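Local coordinates for protein beta-glucosidase (Chaetomella raphigera, PDB 6JXG) that probably hydrolyses terminal, non-reducing beta-D-glucosyl residues with release of beta-D-glucose, as a secreted glycoside hydrolase family 3 enzyme of cellulose degradation, at residues A[62-67]-A[369-374]; A[71-76]-A[327-332]. One frame throughout, in Å; residues are numbered along the deposited sequence.

Contact 1: residues A[62-67]-A[369-374]; sequences GIRFVQ and CSDRGC
Arg64 reaches across to Asp371 from a loop whose backbone stays well away, the nearest CA atoms, those of these two residues, being 8.9 Å apart. From CB the chain starts with CG anti to the backbone N (chi1 -166°) and runs extended to NE, carrying the guanidinium across the gap, a task that suits a long side chain. CG lies against one face of the Phe65 ring, 3.7 Å above its plane and toward the rim. NE donates to a water at 3.1 Å, which in turn donates to Asp371 OD1. At the tip, NH2 makes a nearly straight salt-bridge hydrogen bond to Asp371 OD1 (3.0 Å, 168°). The guanidinium and carboxylate planes are 61° apart; the oxygen lies in the guanidinium plane, and NH2 meets it from above the carboxylate plane. NH1 pairs with Asp58, while Tyr444 hydrogen-bonds Asp371 OD2. Phe65 CZ lies over one face of the guanidinium, toward the rim, and the Cys369–Cys374 disulfide closes the short loop that carries the aspartate. With carboxylates at two of its nitrogens, Arg64 should remain protonated, and the direct bond, the shared water and Tyr444 together probably stabilise Asp371 as an anion.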
ATOM      1  N   GLY A  62      -1.904 -10.864  -2.508  1.00  9.38           N
ATOM      2  CA  GLY A  62      -2.181 -12.195  -3.013  1.00  9.96           C
ATOM      3  C   GLY A  62      -2.717 -13.081  -1.918  1.00 10.61           C
ATOM      4  O   GLY A  62      -2.588 -12.768  -0.703  1.00 10.71           O
ATOM      5  N   ILE A  63      -3.246 -14.238  -2.333  1.00 10.88           N
ATOM      6  CA  ILE A  63      -3.876 -15.144  -1.355  1.00 10.21           C
ATOM      7  C   ILE A  63      -2.764 -15.827  -0.585  1.00 10.16           C
ATOM      8  O   ILE A  63      -1.835 -16.445  -1.207  1.00 11.54           O
ATOM      9  CB  ILE A  63      -4.684 -16.244  -2.044  1.00 11.20           C
ATOM     10  CG1 ILE A  63      -5.596 -15.694  -3.145  1.00 11.44           C
ATOM     11  CG2 ILE A  63      -5.453 -17.044  -0.977  1.00 10.07           C
ATOM     12  CD1 ILE A  63      -6.506 -14.560  -2.729  1.00 11.94           C
ATOM     13  N   ARG A  64      -2.764 -15.670   0.731  1.00 10.21           N
ATOM     14  CA  ARG A  64      -1.780 -16.322   1.581  1.00  9.63           C
ATOM     15  C   ARG A  64      -2.090 -17.854   1.743  1.00 10.32           C
ATOM     16  O   ARG A  64      -3.251 -18.269   1.741  1.00  9.84           O
ATOM     17  CB  ARG A  64      -1.777 -15.641   2.924  1.00 10.30           C
ATOM     18  CG  ARG A  64      -0.585 -15.986   3.814  1.00  9.98           C
ATOM     19  CD  ARG A  64      -0.774 -15.245   5.155  1.00 10.50           C
ATOM     20  NE  ARG A  64       0.308 -15.657   6.033  1.00 11.05           N
ATOM     21  CZ  ARG A  64       0.306 -15.508   7.377  1.00 11.48           C
ATOM     22  NH1 ARG A  64      -0.709 -14.953   8.030  1.00  9.60           N
ATOM     23  NH2 ARG A  64       1.353 -15.962   8.045  1.00 12.70           N
ATOM     24  N   PHE A  65      -1.021 -18.635   1.776  1.00  9.83           N
ATOM     25  CA  PHE A  65      -0.972 -20.098   2.052  1.00 11.06           C
ATOM     26  C   PHE A  65      -1.385 -20.961   0.834  1.00 11.18           C
ATOM     27  O   PHE A  65      -0.772 -22.003   0.556  1.00 11.36           O
ATOM     28  CB  PHE A  65      -1.785 -20.507   3.316  1.00 11.41           C
ATOM     29  CG  PHE A  65      -1.305 -19.873   4.610  1.00 12.05           C
ATOM     30  CD1 PHE A  65      -0.044 -20.157   5.118  1.00 12.56           C
ATOM     31  CD2 PHE A  65      -2.109 -19.054   5.361  1.00 11.26           C
ATOM     32  CE1 PHE A  65       0.412 -19.616   6.308  1.00 13.33           C
ATOM     33  CE2 PHE A  65      -1.640 -18.530   6.584  1.00 11.43           C
ATOM     34  CZ  PHE A  65      -0.390 -18.821   7.046  1.00 12.12           C
ATOM     35  N   VAL A  66      -2.447 -20.590   0.153  1.00 10.91           N
ATOM     36  CA  VAL A  66      -3.013 -21.405  -0.914  1.00 11.42           C
ATOM     37  C   VAL A  66      -2.099 -21.485  -2.143  1.00 12.14           C
ATOM     38  O   VAL A  66      -1.493 -20.493  -2.577  1.00 11.02           O
ATOM     39  CB  VAL A  66      -4.384 -20.835  -1.307  1.00 11.85           C
ATOM     40  CG1 VAL A  66      -5.071 -21.665  -2.361  1.00 13.20           C
ATOM     41  CG2 VAL A  66      -5.266 -20.714  -0.098  1.00 11.72           C
ATOM     42  N   GLN A  67      -1.982 -22.686  -2.714  1.00 11.75           N
ATOM     43  CA  GLN A  67      -1.186 -22.883  -3.868  1.00 11.88           C
ATOM     44  C   GLN A  67      -1.955 -22.455  -5.140  1.00 11.97           C
ATOM     45  O   GLN A  67      -3.218 -22.286  -5.127  1.00 10.76           O
ATOM     46  CB  GLN A  67      -0.692 -24.332  -3.969  1.00 13.56           C
ATOM     47  CG  GLN A  67       0.067 -24.844  -2.790  1.00 13.34           C
ATOM     48  CD  GLN A  67       1.216 -23.928  -2.482  1.00 17.38           C
ATOM     49  OE1 GLN A  67       2.034 -23.712  -3.339  1.00 19.09           O
ATOM     50  NE2 GLN A  67       1.241 -23.314  -1.286  1.00 17.43           N
ATOM     51  N   CYS A 369      11.396 -19.925   2.826  1.00 18.17           N
ATOM     52  CA  CYS A 369      11.437 -19.276   4.155  1.00 16.00           C
ATOM     53  C   CYS A 369      10.027 -19.007   4.523  1.00 15.62           C
ATOM     54  O   CYS A 369       9.316 -18.369   3.756  1.00 14.90           O
ATOM     55  CB  CYS A 369      12.253 -17.931   4.130  1.00 19.59           C
ATOM     56  SG  CYS A 369      13.951 -18.081   3.430  1.00 26.76           S
ATOM     57  N   SER A 370       9.635 -19.404   5.730  1.00 15.38           N
ATOM     58  CA  SER A 370       8.283 -19.264   6.211  1.00 16.03           C
ATOM     59  C   SER A 370       7.868 -17.783   6.167  1.00 13.79           C
ATOM     60  O   SER A 370       8.613 -16.890   6.623  1.00 11.58           O
ATOM     61  CB  SER A 370       8.232 -19.788   7.641  1.00 17.63           C
ATOM     62  OG  SER A 370       6.961 -19.599   8.185  1.00 21.76           O
ATOM     63  N   ASP A 371       6.704 -17.497   5.600  1.00 12.94           N
ATOM     64  CA  ASP A 371       6.214 -16.118   5.497  1.00 12.41           C
ATOM     65  C   ASP A 371       7.223 -15.153   4.854  1.00 12.53           C
ATOM     66  O   ASP A 371       7.181 -13.981   5.089  1.00 11.76           O
ATOM     67  CB  ASP A 371       5.767 -15.584   6.864  1.00 13.58           C
ATOM     68  CG  ASP A 371       4.626 -16.391   7.479  1.00 13.87           C
ATOM     69  OD1 ASP A 371       3.820 -16.954   6.722  1.00 14.29           O
ATOM     70  OD2 ASP A 371       4.500 -16.372   8.718  1.00 13.62           O
ATOM     71  N   ARG A 372       8.082 -15.682   3.982  1.00 12.32           N
ATOM     72  CA  ARG A 372       9.149 -14.932   3.236  1.00 13.46           C
ATOM     73  C   ARG A 372      10.129 -14.259   4.207  1.00 13.31           C
ATOM     74  O   ARG A 372      10.747 -13.226   3.871  1.00 12.41           O
ATOM     75  CB  ARG A 372       8.574 -13.903   2.256  1.00 14.38           C
ATOM     76  CG  ARG A 372       7.342 -14.383   1.492  1.00 13.49           C
ATOM     77  CD  ARG A 372       7.742 -15.392   0.421  1.00 14.21           C
ATOM     78  NE  ARG A 372       7.916 -16.753   0.946  1.00 13.98           N
ATOM     79  CZ  ARG A 372       6.976 -17.651   1.093  1.00 14.05           C
ATOM     80  NH1 ARG A 372       7.304 -18.837   1.576  1.00 15.54           N
ATOM     81  NH2 ARG A 372       5.735 -17.433   0.710  1.00 15.46           N
ATOM     82  N   GLY A 373      10.330 -14.896   5.357  1.00 13.77           N
ATOM     83  CA  GLY A 373      11.189 -14.379   6.431  1.00 13.12           C
ATOM     84  C   GLY A 373      12.666 -14.610   6.207  1.00 14.55           C
ATOM     85  O   GLY A 373      13.382 -15.102   7.082  1.00 14.30           O
ATOM     86  N   CYS A 374      13.162 -14.176   5.078  1.00 15.35           N
ATOM     87  CA  CYS A 374      14.575 -14.034   4.855  1.00 15.99           C
ATOM     88  C   CYS A 374      14.779 -13.077   3.671  1.00 16.64           C
ATOM     89  O   CYS A 374      13.846 -12.882   2.833  1.00 15.59           O
ATOM     90  CB  CYS A 374      15.189 -15.429   4.511  1.00 17.69           C
ATOM     91  SG  CYS A 374      14.745 -16.122   2.903  1.00 17.87           S
TER
HETATM   92  O   HOH W   1       2.745 -16.580   4.362  1.00 12.07           O

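Contact 2: residues A[71-76]-A[327-332]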
ATOM      1  N   ALA A  71       1.205 -14.134  -6.994  1.00 10.91           N
ATOM      2  CA  ALA A  71       1.911 -13.303  -6.044  1.00 11.26           C
ATOM      3  C   ALA A  71       2.119 -11.921  -6.726  1.00 10.61           C
ATOM      4  O   ALA A  71       3.024 -11.742  -7.539  1.00  9.62           O
ATOM      5  CB  ALA A  71       3.221 -13.948  -5.620  1.00 12.33           C
ATOM      6  N   PHE A  72       1.158 -11.025  -6.501  1.00 10.03           N
ATOM      7  CA  PHE A  72       1.144  -9.740  -7.121  1.00  9.73           C
ATOM      8  C   PHE A  72       2.245  -8.864  -6.525  1.00  9.57           C
ATOM      9  O   PHE A  72       2.765  -9.148  -5.459  1.00  9.92           O
ATOM     10  CB  PHE A  72      -0.193  -9.042  -6.927  1.00 10.17           C
ATOM     11  CG  PHE A  72      -1.384  -9.720  -7.608  1.00 10.54           C
ATOM     12  CD1 PHE A  72      -1.679  -9.506  -8.938  1.00 10.75           C
ATOM     13  CD2 PHE A  72      -2.147 -10.630  -6.915  1.00 10.35           C
ATOM     14  CE1 PHE A  72      -2.768 -10.165  -9.517  1.00  9.96           C
ATOM     15  CE2 PHE A  72      -3.234 -11.259  -7.491  1.00 11.25           C
ATOM     16  CZ  PHE A  72      -3.506 -11.031  -8.820  1.00 10.01           C
ATOM     17  N   PRO A  73       2.622  -7.785  -7.217  1.00 10.07           N
ATOM     18  CA  PRO A  73       3.505  -6.775  -6.639  1.00 11.24           C
ATOM     19  C   PRO A  73       2.956  -6.208  -5.339  1.00 10.13           C
ATOM     20  O   PRO A  73       1.715  -6.195  -5.082  1.00 11.67           O
ATOM     21  CB  PRO A  73       3.540  -5.683  -7.707  1.00 11.22           C
ATOM     22  CG  PRO A  73       3.248  -6.373  -8.981  1.00 10.80           C
ATOM     23  CD  PRO A  73       2.328  -7.524  -8.634  1.00 10.98           C
ATOM     24  N   THR A  74       3.862  -5.756  -4.523  1.00 10.58           N
ATOM     25  CA  THR A  74       3.549  -5.101  -3.227  1.00 10.28           C
ATOM     26  C   THR A  74       2.731  -3.854  -3.425  1.00 10.25           C
ATOM     27  O   THR A  74       2.744  -3.228  -4.500  1.00 10.56           O
ATOM     28  CB  THR A  74       4.821  -4.746  -2.475  1.00  9.58           C
ATOM     29  OG1 THR A  74       5.576  -3.841  -3.259  1.00  9.68           O
ATOM     30  CG2 THR A  74       5.660  -6.012  -2.205  1.00  9.39           C
ATOM     31  N   GLY A  75       2.042  -3.451  -2.372  1.00 10.82           N
ATOM     32  CA  GLY A  75       1.336  -2.191  -2.357  1.00  9.65           C
ATOM     33  C   GLY A  75       2.202  -1.037  -2.813  1.00 10.26           C
ATOM     34  O   GLY A  75       1.779  -0.204  -3.589  1.00  9.53           O
ATOM     35  N   ILE A  76       3.427  -0.966  -2.310  1.00 10.96           N
ATOM     36  CA  ILE A  76       4.228   0.233  -2.514  1.00 10.11           C
ATOM     37  C   ILE A  76       4.705   0.268  -3.942  1.00 10.43           C
ATOM     38  O   ILE A  76       4.840   1.391  -4.503  1.00 10.08           O
ATOM     39  CB  ILE A  76       5.389   0.359  -1.471  1.00 10.16           C
ATOM     40  CG1 ILE A  76       5.991   1.772  -1.450  1.00 10.39           C
ATOM     41  CG2 ILE A  76       6.486  -0.677  -1.725  1.00 10.48           C
ATOM     42  CD1 ILE A  76       5.023   2.869  -1.068  1.00 10.60           C
ATOM     43  N   ARG A 327       3.013  -8.354 -14.229  1.00 12.46           N
ATOM     44  CA  ARG A 327       4.131  -7.880 -15.017  1.00 12.94           C
ATOM     45  C   ARG A 327       4.064  -6.388 -15.285  1.00 12.40           C
ATOM     46  O   ARG A 327       5.077  -5.686 -15.219  1.00 13.22           O
ATOM     47  CB  ARG A 327       4.231  -8.640 -16.335  1.00 13.67           C
ATOM     48  CG  ARG A 327       5.554  -8.328 -17.063  1.00 15.90           C
ATOM     49  CD  ARG A 327       5.612  -9.148 -18.305  1.00 18.56           C
ATOM     50  NE  ARG A 327       6.806  -8.810 -19.083  1.00 18.04           N
ATOM     51  CZ  ARG A 327       7.350  -9.635 -19.964  1.00 21.16           C
ATOM     52  NH1 ARG A 327       6.846 -10.849 -20.151  1.00 19.67           N
ATOM     53  NH2 ARG A 327       8.411  -9.257 -20.663  1.00 19.15           N
ATOM     54  N   ALA A 328       2.884  -5.854 -15.610  1.00 12.48           N
ATOM     55  CA  ALA A 328       2.781  -4.461 -15.947  1.00 12.35           C
ATOM     56  C   ALA A 328       3.154  -3.556 -14.749  1.00 12.15           C
ATOM     57  O   ALA A 328       3.840  -2.550 -14.930  1.00 10.45           O
ATOM     58  CB  ALA A 328       1.397  -4.126 -16.486  1.00 13.52           C
ATOM     59  N   ILE A 329       2.767  -3.950 -13.538  1.00 10.45           N
ATOM     60  CA  ILE A 329       3.178  -3.206 -12.332  1.00 10.49           C
ATOM     61  C   ILE A 329       4.638  -3.410 -11.954  1.00 10.73           C
ATOM     62  O   ILE A 329       5.289  -2.446 -11.534  1.00 10.97           O
ATOM     63  CB  ILE A 329       2.214  -3.552 -11.173  1.00 10.46           C
ATOM     64  CG1 ILE A 329       0.809  -3.017 -11.515  1.00 10.74           C
ATOM     65  CG2 ILE A 329       2.745  -3.037  -9.837  1.00 10.70           C
ATOM     66  CD1 ILE A 329      -0.293  -3.488 -10.655  1.00 11.65           C
ATOM     67  N   ALA A 330       5.177  -4.622 -12.107  1.00 10.88           N
ATOM     68  CA  ALA A 330       6.599  -4.875 -11.889  1.00 12.43           C
ATOM     69  C   ALA A 330       7.411  -4.004 -12.819  1.00 12.98           C
ATOM     70  O   ALA A 330       8.461  -3.498 -12.444  1.00 14.79           O
ATOM     71  CB  ALA A 330       6.956  -6.316 -12.143  1.00 11.90           C
ATOM     72  N   ARG A 331       6.899  -3.785 -14.023  1.00 11.65           N
ATOM     73  CA  ARG A 331       7.591  -2.925 -14.982  1.00 12.23           C
ATOM     74  C   ARG A 331       7.386  -1.433 -14.720  1.00 12.46           C
ATOM     75  O   ARG A 331       8.316  -0.632 -14.659  1.00 13.92           O
ATOM     76  CB  ARG A 331       7.074  -3.310 -16.401  1.00 12.13           C
ATOM     77  CG  ARG A 331       7.525  -2.489 -17.598  1.00 14.64           C
ATOM     78  CD  ARG A 331       6.719  -2.940 -18.834  1.00 15.61           C
ATOM     79  NE  ARG A 331       5.421  -2.323 -18.710  1.00 17.77           N
ATOM     80  CZ  ARG A 331       4.212  -2.780 -19.106  1.00 22.93           C
ATOM     81  NH1 ARG A 331       4.077  -3.927 -19.662  1.00 22.49           N
ATOM     82  NH2 ARG A 331       3.107  -2.003 -18.960  1.00 23.12           N
ATOM     83  N   ASP A 332       6.126  -1.019 -14.668  1.00 12.70           N
ATOM     84  CA  ASP A 332       5.797   0.383 -14.685  1.00 12.27           C
ATOM     85  C   ASP A 332       5.948   1.071 -13.324  1.00 11.79           C
ATOM     86  O   ASP A 332       5.825   2.272 -13.242  1.00 12.64           O
ATOM     87  CB  ASP A 332       4.386   0.631 -15.220  1.00 13.41           C
ATOM     88  CG  ASP A 332       4.190   0.291 -16.673  1.00 13.60           C
ATOM     89  OD1 ASP A 332       5.164  -0.005 -17.404  1.00 12.71           O
ATOM     90  OD2 ASP A 332       3.011   0.427 -17.104  1.00 12.50           O
TER
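Pro73 and Ile329 meet through carbon alone. The CB of Pro73 points toward helix 323-332, and CB and CG make the touch, the gamma-branch methyl of the isoleucine coming up against them: Ile329 CG2 lies 3.5 Å from both Pro73 CB and Pro73 CG, tighter than usual for carbon pairs. Ile329 CB follows at 3.7 Å from Pro73 CG. The methyl gets there because CG2 stands anti to the backbone N, while CG1 turns to the other side, beside that N (chi1 -66°). Pro73 CG also rests 4.1 Å from Ala330 N; the small Ala330 is consistent with this close approach, and the CA atoms of Pro73 and Ala330 are 6.4 Å apart. No hydrogen bond crosses between the segments.

The next shell holds both partners. Ile329 also packs on Leu86 and Arg90 of helix 84-100 and on Gln77 and Thr78 of helix 75-79, a buried apolar branch suited to packing among three helices. Arg90 additionally donates to Pro73 O, tying the proline's carbonyl to helix 84-100. Directly after the proline, Thr74 is the N-cap of helix 75-79: its OG1 caps Gln77 N and also bonds Val506 O. Separately, helix 323-332 is linked to helix 511-519 by a salt bridge from Arg327 to Asp517, and within it Arg331 grips its neighbour Asp332 side-on through two nitrogens, NE to OD1 at 2.7 Å and NH2 to OD2.

A rigid proline just ahead of a threonine-capped helix, set against the flank of another helix, is plain hydrophobic packing. Here it joins the N-terminal family 3 domain, of the TIM-barrel clan, to the helix that leads into strand 335-339, an outermost strand of the six-stranded mixed sheet that also holds 498-503.

Overall arrangement
Contact 1 and contact 2 use neighbouring parts of the long connection that leaves strand 55-57 and enters helix 75-79, so one connection of the N-terminal family 3 domain touches two later regions of the chain. Their centres are about 17 Å apart, and along the sequence both segments of contact 2 fall between those of contact 1. They meet where Gly62 CA packs 4.2 Å from Phe72 CD2. Contact 1 is polar and partly buried, its centre about 18 Å from the centre of the chain; contact 2 is apolar and buried, its centre about 11 Å from that point. Gln67 touches an N-acetylglucosamine of the protein's own N-glycan, carried by Asn68, which marks no binding pocket.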